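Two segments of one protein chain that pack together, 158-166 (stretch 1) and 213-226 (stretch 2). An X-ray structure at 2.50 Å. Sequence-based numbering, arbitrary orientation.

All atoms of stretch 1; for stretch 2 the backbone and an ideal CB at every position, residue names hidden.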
# COMPACT_ATOMS: atom_id res chain seq x y z
N VAL B 158 -20.11 5.55 19.70
CA VAL B 158 -18.75 6.02 19.80
C VAL B 158 -18.02 6.15 18.45
O VAL B 158 -17.87 7.27 17.95
CB VAL B 158 -17.94 5.28 20.93
CG1 VAL B 158 -18.74 4.11 21.52
CG2 VAL B 158 -16.53 4.89 20.49
N LEU B 159 -17.58 5.05 17.85
CA LEU B 159 -16.92 5.12 16.55
C LEU B 159 -17.53 6.15 15.58
O LEU B 159 -16.83 7.02 15.05
CB LEU B 159 -16.92 3.75 15.90
CG LEU B 159 -16.29 3.74 14.50
CD1 LEU B 159 -14.79 4.14 14.48
CD2 LEU B 159 -16.51 2.36 13.89
N GLY B 160 -18.83 6.05 15.34
CA GLY B 160 -19.54 7.00 14.49
C GLY B 160 -19.34 8.48 14.80
O GLY B 160 -18.84 9.23 13.96
N PRO B 161 -19.76 8.91 16.00
CA PRO B 161 -19.55 10.28 16.48
C PRO B 161 -18.09 10.73 16.37
O PRO B 161 -17.81 11.84 15.93
CB PRO B 161 -19.97 10.19 17.94
CG PRO B 161 -21.02 9.14 17.95
CD PRO B 161 -20.50 8.11 16.99
N LEU B 162 -17.18 9.85 16.76
CA LEU B 162 -15.76 10.12 16.61
C LEU B 162 -15.47 10.49 15.15
O LEU B 162 -14.80 11.49 14.89
CB LEU B 162 -14.94 8.91 17.03
CG LEU B 162 -13.45 9.10 17.35
CD1 LEU B 162 -12.76 7.76 17.54
CD2 LEU B 162 -12.72 9.87 16.27
N LEU B 163 -15.96 9.70 14.21
CA LEU B 163 -15.64 9.96 12.82
C LEU B 163 -16.19 11.29 12.37
O LEU B 163 -15.49 12.07 11.74
CB LEU B 163 -16.14 8.86 11.90
CG LEU B 163 -15.04 7.89 11.49
CD1 LEU B 163 -13.76 8.46 11.97
CD2 LEU B 163 -15.26 6.50 12.08
N HIS B 164 -17.44 11.54 12.70
CA HIS B 164 -18.13 12.78 12.35
C HIS B 164 -17.37 13.99 12.86
O HIS B 164 -17.16 14.95 12.11
CB HIS B 164 -19.52 12.77 12.98
CG HIS B 164 -20.23 14.09 12.95
ND1 HIS B 164 -21.04 14.48 11.90
CD2 HIS B 164 -20.31 15.07 13.87
CE1 HIS B 164 -21.57 15.66 12.17
NE2 HIS B 164 -21.14 16.05 13.36
N ASP B 165 -16.96 13.93 14.13
CA ASP B 165 -16.23 15.02 14.75
C ASP B 165 -14.86 15.21 14.06
O ASP B 165 -14.45 16.33 13.75
CB ASP B 165 -16.09 14.77 16.25
CG ASP B 165 -17.43 14.89 16.99
OD1 ASP B 165 -17.42 14.97 18.25
OD2 ASP B 165 -18.51 14.91 16.33
N ALA B 166 -14.17 14.11 13.79
CA ALA B 166 -12.89 14.21 13.12
C ALA B 166 -13.01 14.96 11.78
O ALA B 166 -12.16 15.77 11.44
CB ALA B 166 -12.34 12.82 12.90
N UNK B 213 -12.56 15.32 20.92
CA UNK B 213 -12.64 15.35 22.36
C UNK B 213 -12.77 13.98 22.97
O UNK B 213 -12.92 13.86 24.18
CB UNK B 213 -13.82 16.22 22.80
N UNK B 214 -12.70 12.94 22.15
CA UNK B 214 -12.68 11.57 22.66
C UNK B 214 -11.41 11.29 23.49
O UNK B 214 -10.35 11.87 23.25
CB UNK B 214 -12.78 10.58 21.50
N UNK B 215 -11.55 10.43 24.49
CA UNK B 215 -10.47 10.11 25.41
C UNK B 215 -9.38 9.27 24.73
O UNK B 215 -9.67 8.57 23.79
CB UNK B 215 -11.02 9.37 26.63
N UNK B 216 -8.14 9.29 25.22
CA UNK B 216 -7.13 8.40 24.65
C UNK B 216 -7.63 6.94 24.73
O UNK B 216 -7.57 6.20 23.73
CB UNK B 216 -5.80 8.56 25.38
N UNK B 217 -8.09 6.54 25.91
CA UNK B 217 -8.67 5.21 26.12
C UNK B 217 -9.65 4.82 25.00
O UNK B 217 -9.71 3.66 24.59
CB UNK B 217 -9.38 5.16 27.47
N UNK B 218 -10.40 5.79 24.48
CA UNK B 218 -11.31 5.51 23.37
C UNK B 218 -10.65 5.46 21.99
O UNK B 218 -11.09 4.73 21.08
CB UNK B 218 -12.41 6.57 23.35
N UNK B 219 -9.61 6.26 21.80
CA UNK B 219 -8.87 6.20 20.58
C UNK B 219 -8.24 4.83 20.56
O UNK B 219 -8.17 4.19 19.52
CB UNK B 219 -7.84 7.32 20.47
N UNK B 220 -7.80 4.35 21.71
CA UNK B 220 -7.11 3.07 21.76
C UNK B 220 -7.95 1.92 21.18
O UNK B 220 -7.48 1.18 20.29
CB UNK B 220 -6.73 2.75 23.21
N UNK B 221 -9.18 1.77 21.64
CA UNK B 221 -10.00 0.69 21.12
C UNK B 221 -10.47 0.92 19.67
O UNK B 221 -10.65 -0.04 18.91
CB UNK B 221 -11.22 0.50 22.03
N UNK B 222 -10.61 2.17 19.27
CA UNK B 222 -10.89 2.43 17.86
C UNK B 222 -9.73 2.03 16.91
O UNK B 222 -9.97 1.57 15.79
CB UNK B 222 -11.21 3.92 17.68
N UNK B 223 -8.48 2.18 17.33
CA UNK B 223 -7.39 1.68 16.50
C UNK B 223 -7.43 0.16 16.47
O UNK B 223 -7.18 -0.45 15.44
CB UNK B 223 -6.04 2.17 17.02
N UNK B 224 -7.74 -0.44 17.61
CA UNK B 224 -7.80 -1.88 17.69
C UNK B 224 -8.82 -2.36 16.66
O UNK B 224 -8.58 -3.34 15.95
CB UNK B 224 -8.16 -2.35 19.10
N UNK B 225 -9.94 -1.65 16.59
CA UNK B 225 -11.01 -1.94 15.65
C UNK B 225 -10.59 -1.72 14.18
O UNK B 225 -10.88 -2.53 13.29
CB UNK B 225 -12.22 -1.07 15.98
N UNK B 226 -9.88 -0.62 13.93
CA UNK B 226 -9.55 -0.27 12.56
C UNK B 226 -8.53 -1.21 11.92
O UNK B 226 -8.54 -1.38 10.70
CB UNK B 226 -9.02 1.16 12.52

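Stretch 1 is a helix that crosses the helix of stretch 2, residues 216-226, at 101°, with 11.0 Å between the axes at closest approach. It offers mainly carbon: Leu 159, Pro 161 and Leu 162, with the carboxylate of Asp 165 further along.

Position 213 lies ahead of the second helix. Its CB points sideways and has no atom of stretch 1 within 5.5 Å, so many residues, polar ones included, would fit. It is Asp 213, which makes no contact with stretch 1.

At position 214 the backbone is extended (phi/psi -65/148) and CB points toward stretch 1, 4.5 Å from Leu 162 CG. Beyond it runs a long surface formed by Leu 162, Pro 161 and the backbone between them. A small side chain would leave much of this surface uncovered; a long aliphatic or aromatic one would suit. The residue is Phe 214, in the m rotamer, and 104 Å² of it is covered, the largest covered area of any residue in the two stretches. Leu 162 CB sits over one face of the ring, 4.0 Å from its centroid and 8° off the normal, a CH-pi contact. Pro 161 CB lies at the ring edge, 3.7 Å from Phe 214 CZ, and Asp 165 OD1 is also at the edge, 3.9 Å from Phe 214 CE2. The ring thus reaches across a full turn of the first helix.

Position 215 precedes the helix, is out of reach of stretch 1, and has phi/psi -71/156, which suits an N-cap residue such as Ser, Thr, Asp or Asn. It is Ser 215, at the N-cap position. Positions 216 and 217 point into space free of stretch 1, where polar side chains are easily accommodated; they are Arg 216 and Glu 217.

At 218 CB points toward Val 158, with Val 158 CG2 5.3 Å away. An aliphatic or a long polar side chain could serve. Gln 218 brings its NE2 to 4.4 Å from Val 158 CB, while its OE1 accepts a weak hydrogen bond from Ser 215 N (3.4 Å).

Position 219 directs CB away, so only a side chain long enough to turn back could touch stretch 1. Leu 219 does so: its CD1 is 3.8 Å from Leu 162 CD1. At 220 and 221 the ideal CB has no atom of stretch 1 within 5.5 Å, so many side chains, long polar ones among them, would be tolerated; they are Lys 220 and Glu 221, neither in contact with stretch 1.

At 222 CB points toward stretch 1, almost directly at Leu 162 CD1 (4.1 Å from CB), with Leu 159 CD1 to one side (4.8 Å from CB). With so little room, a compact apolar residue is the natural choice. Val 222 places CG2 3.7 Å from Leu 162 CD1 and CG1 4.0 Å from Leu 159 CD1.

Positions 223 and 224 are out of reach of stretch 1, which therefore sets no demand on polarity or size there; they are Phe 223 and Glu 224. At 225 CB points toward stretch 1 but is still distant, favouring a large apolar side chain; Phe 225 extends its CE2 to 3.6 Å from Leu 159 CD2. Position 226 also faces stretch 1, across a wider gap that an apolar side chain could partly fill; Leu 226 stops short of contact.

Stretch 2, residues 213-226: DFSREQLKEVFEFL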
# COMPACT_ATOMS: atom_id res chain seq x y z
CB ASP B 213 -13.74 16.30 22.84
CG ASP B 213 -13.30 17.77 22.75
OD1 ASP B 213 -14.15 18.66 23.04
OD2 ASP B 213 -12.11 18.01 22.37
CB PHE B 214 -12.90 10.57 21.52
CG PHE B 214 -14.32 10.57 21.00
CD1 PHE B 214 -15.20 9.56 21.34
CD2 PHE B 214 -14.78 11.61 20.20
CE1 PHE B 214 -16.52 9.57 20.87
CE2 PHE B 214 -16.09 11.63 19.74
CZ PHE B 214 -16.97 10.61 20.07
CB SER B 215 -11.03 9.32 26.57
OG SER B 215 -9.98 8.62 27.22
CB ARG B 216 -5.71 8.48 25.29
CG ARG B 216 -5.26 9.77 25.96
CD ARG B 216 -4.59 10.81 25.09
NE ARG B 216 -3.14 10.63 25.05
CZ ARG B 216 -2.22 11.59 24.92
NH1 ARG B 216 -2.55 12.87 24.89
NH2 ARG B 216 -0.95 11.26 24.85
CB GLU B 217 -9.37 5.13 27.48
CG GLU B 217 -10.39 3.99 27.62
CD GLU B 217 -11.55 4.30 28.62
OE1 GLU B 217 -12.54 4.96 28.21
OE2 GLU B 217 -11.47 3.88 29.82
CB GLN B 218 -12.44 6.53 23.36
CG GLN B 218 -13.42 6.34 24.48
CD GLN B 218 -14.56 7.34 24.44
OE1 GLN B 218 -14.33 8.55 24.42
NE2 GLN B 218 -15.79 6.84 24.44
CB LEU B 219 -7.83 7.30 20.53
CG LEU B 219 -8.20 8.60 19.81
CD1 LEU B 219 -9.65 8.67 19.50
CD2 LEU B 219 -7.80 9.80 20.64
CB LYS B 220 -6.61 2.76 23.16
CG LYS B 220 -5.50 1.74 23.16
CD LYS B 220 -6.04 0.40 23.67
CE LYS B 220 -5.51 0.09 25.06
NZ LYS B 220 -4.07 -0.24 24.99
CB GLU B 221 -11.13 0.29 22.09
CG GLU B 221 -12.44 0.98 21.92
CD GLU B 221 -13.51 0.37 22.84
OE1 GLU B 221 -13.80 0.95 23.93
OE2 GLU B 221 -14.05 -0.71 22.48
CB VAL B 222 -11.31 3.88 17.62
CG1 VAL B 222 -11.14 4.24 16.18
CG2 VAL B 222 -12.76 4.06 18.02
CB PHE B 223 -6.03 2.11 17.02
CG PHE B 223 -5.81 3.58 17.03
CD1 PHE B 223 -6.02 4.33 15.87
CD2 PHE B 223 -5.39 4.22 18.19
CE1 PHE B 223 -5.82 5.70 15.87
CE2 PHE B 223 -5.17 5.59 18.20
CZ PHE B 223 -5.39 6.34 17.06
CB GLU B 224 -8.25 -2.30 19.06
CG GLU B 224 -7.62 -3.55 19.63
CD GLU B 224 -7.54 -3.48 21.17
OE1 GLU B 224 -6.42 -3.19 21.67
OE2 GLU B 224 -8.59 -3.65 21.86
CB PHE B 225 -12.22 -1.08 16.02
CG PHE B 225 -13.40 -1.24 15.10
CD1 PHE B 225 -14.39 -2.18 15.38
CD2 PHE B 225 -13.55 -0.43 13.99
CE1 PHE B 225 -15.51 -2.33 14.55
CE2 PHE B 225 -14.65 -0.58 13.15
CZ PHE B 225 -15.63 -1.52 13.43
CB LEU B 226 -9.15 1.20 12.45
CG LEU B 226 -10.27 2.26 12.67
CD1 LEU B 226 -9.63 3.64 12.83
CD2 LEU B 226 -11.37 2.29 11.58
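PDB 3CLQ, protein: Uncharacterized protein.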